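Local coordinates for protein leucyl aminopeptidase (Trypanosoma brucei brucei, PDB 5NTD) that probably removes amino-terminal residues, leucine among them, from peptides as an M17 metallo-aminopeptidase, and binds the inhibitor bestatin at a two-manganese centre, at residues V287-I291 and V292-G296; A475-F478 and I479-H482. All coordinates share one frame; numbering follows the deposited sequence.

Contact 1: residues V287-I291 and V292-G296. With MN (manganese (II) ion), chain B; MN (manganese (II) ion), chain C; BES (2-(3-amino-2-hydroxy-4-phenyl-butyrylamino)-4-methyl-pentanoic acid), chain D.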
loop_
_atom_site.group_PDB
_atom_site.type_symbol
_atom_site.label_atom_id
_atom_site.label_comp_id
_atom_site.label_asym_id
_atom_site.label_seq_id
_atom_site.Cartn_x
_atom_site.Cartn_y
_atom_site.Cartn_z
ATOM N N VAL G 287 -35.039 11.587 7.985
ATOM C CA VAL G 287 -34.506 10.276 7.565
ATOM C C VAL G 287 -33.057 10.134 8.061
ATOM O O VAL G 287 -32.246 10.972 7.808
ATOM C CB VAL G 287 -34.537 10.139 6.044
ATOM C CG1 VAL G 287 -34.100 8.741 5.627
ATOM C CG2 VAL G 287 -35.934 10.407 5.528
ATOM N N GLY G 288 -32.784 9.064 8.773
ATOM C CA GLY G 288 -31.481 8.867 9.390
ATOM C C GLY G 288 -30.776 7.585 8.977
ATOM O O GLY G 288 -31.386 6.531 8.899
ATOM N N LYS G 289 -29.484 7.712 8.687
ATOM C CA LYS G 289 -28.620 6.546 8.358
ATOM C C LYS G 289 -28.363 5.827 9.669
ATOM O O LYS G 289 -27.665 6.332 10.550
ATOM C CB LYS G 289 -27.298 6.963 7.679
ATOM C CG LYS G 289 -26.333 5.810 7.409
ATOM C CD LYS G 289 -24.941 6.273 6.915
ATOM C CE LYS G 289 -23.946 5.109 6.772
ATOM N NZ LYS G 289 -22.530 5.440 6.446
ATOM N N GLY G 290 -28.935 4.648 9.785
ATOM C CA GLY G 290 -28.798 3.842 10.995
ATOM C C GLY G 290 -27.968 2.601 10.802
ATOM O O GLY G 290 -28.410 1.477 11.042
ATOM N N ILE G 291 -26.755 2.798 10.324
ATOM C CA ILE G 291 -25.843 1.657 10.089
ATOM C C ILE G 291 -25.177 1.370 11.417
ATOM O O ILE G 291 -24.223 2.038 11.817
ATOM C CB ILE G 291 -24.831 1.909 8.961
ATOM C CG1 ILE G 291 -25.582 2.136 7.640
ATOM C CG2 ILE G 291 -23.861 0.746 8.816
ATOM C CD1 ILE G 291 -26.462 0.984 7.162
ATOM N N VAL G 292 -25.698 0.370 12.098
ATOM C CA VAL G 292 -25.236 0.002 13.465
ATOM C C VAL G 292 -23.762 -0.375 13.496
ATOM O O VAL G 292 -23.085 -0.181 14.496
ATOM C CB VAL G 292 -26.076 -1.122 14.084
ATOM C CG1 VAL G 292 -27.461 -0.580 14.375
ATOM C CG2 VAL G 292 -26.164 -2.332 13.172
ATOM N N TYR G 293 -23.314 -0.965 12.396
ATOM C CA TYR G 293 -21.893 -1.179 12.138
ATOM C C TYR G 293 -21.618 -1.298 10.645
ATOM O O TYR G 293 -22.367 -1.923 9.916
ATOM C CB TYR G 293 -21.410 -2.408 12.833
ATOM C CG TYR G 293 -19.901 -2.542 12.929
ATOM C CD1 TYR G 293 -19.144 -1.643 13.687
ATOM C CD2 TYR G 293 -19.233 -3.555 12.253
ATOM C CE1 TYR G 293 -17.785 -1.778 13.795
ATOM C CE2 TYR G 293 -17.864 -3.702 12.348
ATOM C CZ TYR G 293 -17.139 -2.821 13.119
ATOM O OH TYR G 293 -15.773 -2.956 13.230
ATOM N N ASP G 294 -20.573 -0.602 10.210
ATOM C CA ASP G 294 -20.178 -0.498 8.778
ATOM C C ASP G 294 -18.824 -1.207 8.688
ATOM O O ASP G 294 -17.780 -0.583 8.823
ATOM C CB ASP G 294 -20.061 0.989 8.301
ATOM C CG ASP G 294 -19.939 1.145 6.755
ATOM O OD1 ASP G 294 -19.943 0.073 6.121
ATOM O OD2 ASP G 294 -19.923 2.337 6.177
ATOM N N CYS G 295 -18.837 -2.505 8.406
ATOM C CA CYS G 295 -17.564 -3.214 8.105
ATOM C C CYS G 295 -17.057 -2.950 6.667
ATOM O O CYS G 295 -15.960 -3.321 6.328
ATOM C CB CYS G 295 -17.675 -4.719 8.374
ATOM S SG CYS G 295 -18.310 -5.745 7.022
ATOM N N GLY G 296 -17.911 -2.353 5.845
ATOM C CA GLY G 296 -17.654 -2.116 4.408
ATOM C C GLY G 296 -18.374 -3.081 3.474
ATOM O O GLY G 296 -18.463 -2.875 2.286
HETATM MN MN MN B . -21.182 3.883 6.477
HETATM MN MN MN C . -19.476 2.386 4.235
HETATM N N2 BES D . -19.840 5.260 7.103
HETATM C C1 BES D . -18.806 5.599 6.127
HETATM C C6 BES D . -18.383 7.088 6.172
HETATM C C7 BES D . -17.380 7.498 7.214
HETATM C C8 BES D . -17.782 7.813 8.505
HETATM C C12 BES D . -16.035 7.627 6.891
HETATM C C9 BES D . -16.853 8.204 9.466
HETATM C C11 BES D . -15.096 8.017 7.858
HETATM C C10 BES D . -15.500 8.299 9.149
HETATM C C2 BES D . -19.368 5.203 4.745
HETATM O O2 BES D . -20.308 4.085 4.778
HETATM C C3 BES D . -18.213 4.785 3.884
HETATM O O3 BES D . -17.926 3.568 3.977
HETATM N N1 BES D . -17.716 5.772 3.121
HETATM C C4 BES D . -16.621 5.647 2.205
HETATM C C13 BES D . -17.096 5.301 0.798
HETATM C C14 BES D . -16.004 4.781 -0.136
HETATM C C15 BES D . -15.059 3.721 0.417
HETATM C C16 BES D . -16.640 4.177 -1.363
HETATM C C5 BES D . -15.862 6.926 2.106
HETATM O O1 BES D . -14.634 6.853 2.054
HETATM O O4 BES D . -16.464 8.003 2.067
#
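Lys289 and Asp294 meet at a manganese ion. Lys289 NZ binds the manganese of chain B at 2.1 Å. Asp294 OD2 binds the same ion at 2.0 Å and the manganese of chain C at 2.0 Å, so one carboxylate oxygen bridges the pair. Lys289 NZ and Asp294 OD2 stay 4.1 Å apart, joined through the metal and not by a salt bridge. Bestatin adds its amine N2 and hydroxyl O2 to the chain B ion. O2 also reaches the chain C ion, as does the carbonyl oxygen O3. This is the two-metal site of the M17 aminopeptidases, built where strand 283-291 ends and the chain turns a corner at Val292. Asp312, Asp371 and Glu373 complete it. The lysine chain is extended, with CG anti to the backbone N (chi1 176°), and this carries NZ from the strand to the metal. Further out, Ile291 CG2 packs on Asp294 CB at 3.8 Å and lies 3.3 Å from Tyr293 O, filling the inside of the corner. Asp294 OD1 takes a hydrogen bond from Asn344 ND2 and a weak one from Gly296 N, which together restrain the carboxylate's rotation. The Tyr293 hydroxyl is hydrogen-bonded to Asn353 O of the second subunit.

Contact 2: residues A475-F478 and I479-H482; sequences AGYF and ITTH
The contact lies in the C-terminal part of helix 471-480, where two successive threonines fold their hydroxyls back onto the helix backbone. Thr480 OG1 donates to Tyr477 O at 2.6 Å, on a lone pair in the carbonyl plane. Thr481 N also donates to Tyr477 O, at 3.3 Å, so that oxygen accepts two bonds. Thr481 OG1 donates a hydrogen bond to Phe478 O at 2.7 Å. In both threonines OG1 sits between the backbone N and the carbonyl carbon (chi1 67° and 69°), which points it back along the helix. The same rotation lays Thr481 CG2 over one face of the Tyr477 ring, 3.5 Å from CZ. One residue on, His482 NE2 stands over a face of the Phe478 ring, 3.6 Å from CZ. Those two rings are oblique, with planes at 54°. His482 ND1 is hydrogen-bonded to Ser361 OG, which anchors the imidazole from outside the helix. Met460 of strand 460-461 touches Phe478, Thr481 and His482. Ile479 packs on Leu378 and Val382 of helix 374-387 and on His493 of strand 490-495, while Thr480 rests on His491 of that strand.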
loop_
_atom_site.group_PDB
_atom_site.type_symbol
_atom_site.label_atom_id
_atom_site.label_comp_id
_atom_site.label_asym_id
_atom_site.label_seq_id
_atom_site.Cartn_x
_atom_site.Cartn_y
_atom_site.Cartn_z
ATOM N N ALA G 475 -22.549 12.318 -3.059
ATOM C CA ALA G 475 -23.293 11.369 -2.197
ATOM C C ALA G 475 -24.710 11.894 -1.913
ATOM O O ALA G 475 -25.687 11.159 -1.924
ATOM C CB ALA G 475 -22.562 11.101 -0.909
ATOM N N GLY G 476 -24.796 13.193 -1.688
ATOM C CA GLY G 476 -26.090 13.857 -1.496
ATOM C C GLY G 476 -26.934 13.747 -2.743
ATOM O O GLY G 476 -28.103 13.370 -2.698
ATOM N N TYR G 477 -26.313 14.022 -3.871
ATOM C CA TYR G 477 -27.019 13.951 -5.163
ATOM C C TYR G 477 -27.672 12.588 -5.330
ATOM O O TYR G 477 -28.811 12.470 -5.745
ATOM C CB TYR G 477 -26.095 14.251 -6.350
ATOM C CG TYR G 477 -26.750 13.868 -7.654
ATOM C CD1 TYR G 477 -27.699 14.695 -8.250
ATOM C CD2 TYR G 477 -26.493 12.635 -8.254
ATOM C CE1 TYR G 477 -28.345 14.334 -9.419
ATOM C CE2 TYR G 477 -27.136 12.265 -9.425
ATOM C CZ TYR G 477 -28.058 13.118 -9.995
ATOM O OH TYR G 477 -28.717 12.739 -11.133
ATOM N N PHE G 478 -26.910 11.538 -5.041
ATOM C CA PHE G 478 -27.396 10.162 -5.192
ATOM C C PHE G 478 -28.746 10.006 -4.478
ATOM O O PHE G 478 -29.707 9.453 -5.005
ATOM C CB PHE G 478 -26.411 9.134 -4.637
ATOM C CG PHE G 478 -26.919 7.729 -4.704
ATOM C CD1 PHE G 478 -27.768 7.232 -3.730
ATOM C CD2 PHE G 478 -26.573 6.900 -5.765
ATOM C CE1 PHE G 478 -28.255 5.934 -3.805
ATOM C CE2 PHE G 478 -27.062 5.598 -5.848
ATOM C CZ PHE G 478 -27.894 5.113 -4.871
ATOM N N ILE G 479 -28.758 10.473 -3.254
ATOM C CA ILE G 479 -29.949 10.373 -2.387
ATOM C C ILE G 479 -31.147 11.085 -3.047
ATOM O O ILE G 479 -32.232 10.548 -3.076
ATOM C CB ILE G 479 -29.689 10.977 -1.008
ATOM C CG1 ILE G 479 -28.615 10.177 -0.280
ATOM C CG2 ILE G 479 -30.975 10.980 -0.200
ATOM C CD1 ILE G 479 -28.004 10.912 0.904
ATOM N N THR G 480 -30.894 12.245 -3.647
ATOM C CA THR G 480 -31.961 13.044 -4.277
ATOM C C THR G 480 -32.636 12.326 -5.450
ATOM O O THR G 480 -33.817 12.514 -5.679
ATOM C CB THR G 480 -31.524 14.445 -4.744
ATOM O OG1 THR G 480 -30.590 14.356 -5.813
ATOM C CG2 THR G 480 -30.909 15.191 -3.596
ATOM N N THR G 481 -31.891 11.478 -6.150
ATOM C CA THR G 481 -32.449 10.753 -7.300
ATOM C C THR G 481 -33.576 9.804 -6.874
ATOM O O THR G 481 -34.346 9.358 -7.709
ATOM C CB THR G 481 -31.412 9.931 -8.083
ATOM O OG1 THR G 481 -30.956 8.822 -7.287
ATOM C CG2 THR G 481 -30.235 10.806 -8.526
ATOM N N HIS G 482 -33.644 9.509 -5.590
ATOM C CA HIS G 482 -34.686 8.610 -5.051
ATOM C C HIS G 482 -35.834 9.310 -4.300
ATOM O O HIS G 482 -36.678 8.680 -3.690
ATOM C CB HIS G 482 -34.036 7.561 -4.198
ATOM C CG HIS G 482 -33.010 6.804 -4.956
ATOM N ND1 HIS G 482 -33.334 5.938 -5.988
ATOM C CD2 HIS G 482 -31.661 6.867 -4.922
ATOM C CE1 HIS G 482 -32.226 5.463 -6.516
ATOM N NE2 HIS G 482 -31.196 6.002 -5.884
#

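Contact 1 comes first along the chain, and contact 2 begins well after it ends. They are in series, neither nested nor crossed. Each is local: contact 1 closes a corner after strand 283-291, and contact 2 lies towards the C-terminal end of helix 471-480. Both lie in the catalytic domain of the M17 family. Their centres are about 17 Å apart, and their nearest atoms about 7 Å, without touching. Helix 374-387 packs against both: its Leu378 and Val382 touch Val287 of contact 1, and the same helix borders contact 2. Strand 395-400 pairs with both 283-291 and 490-495, linking the metal-bearing strand to the strand that contact 2 packs against.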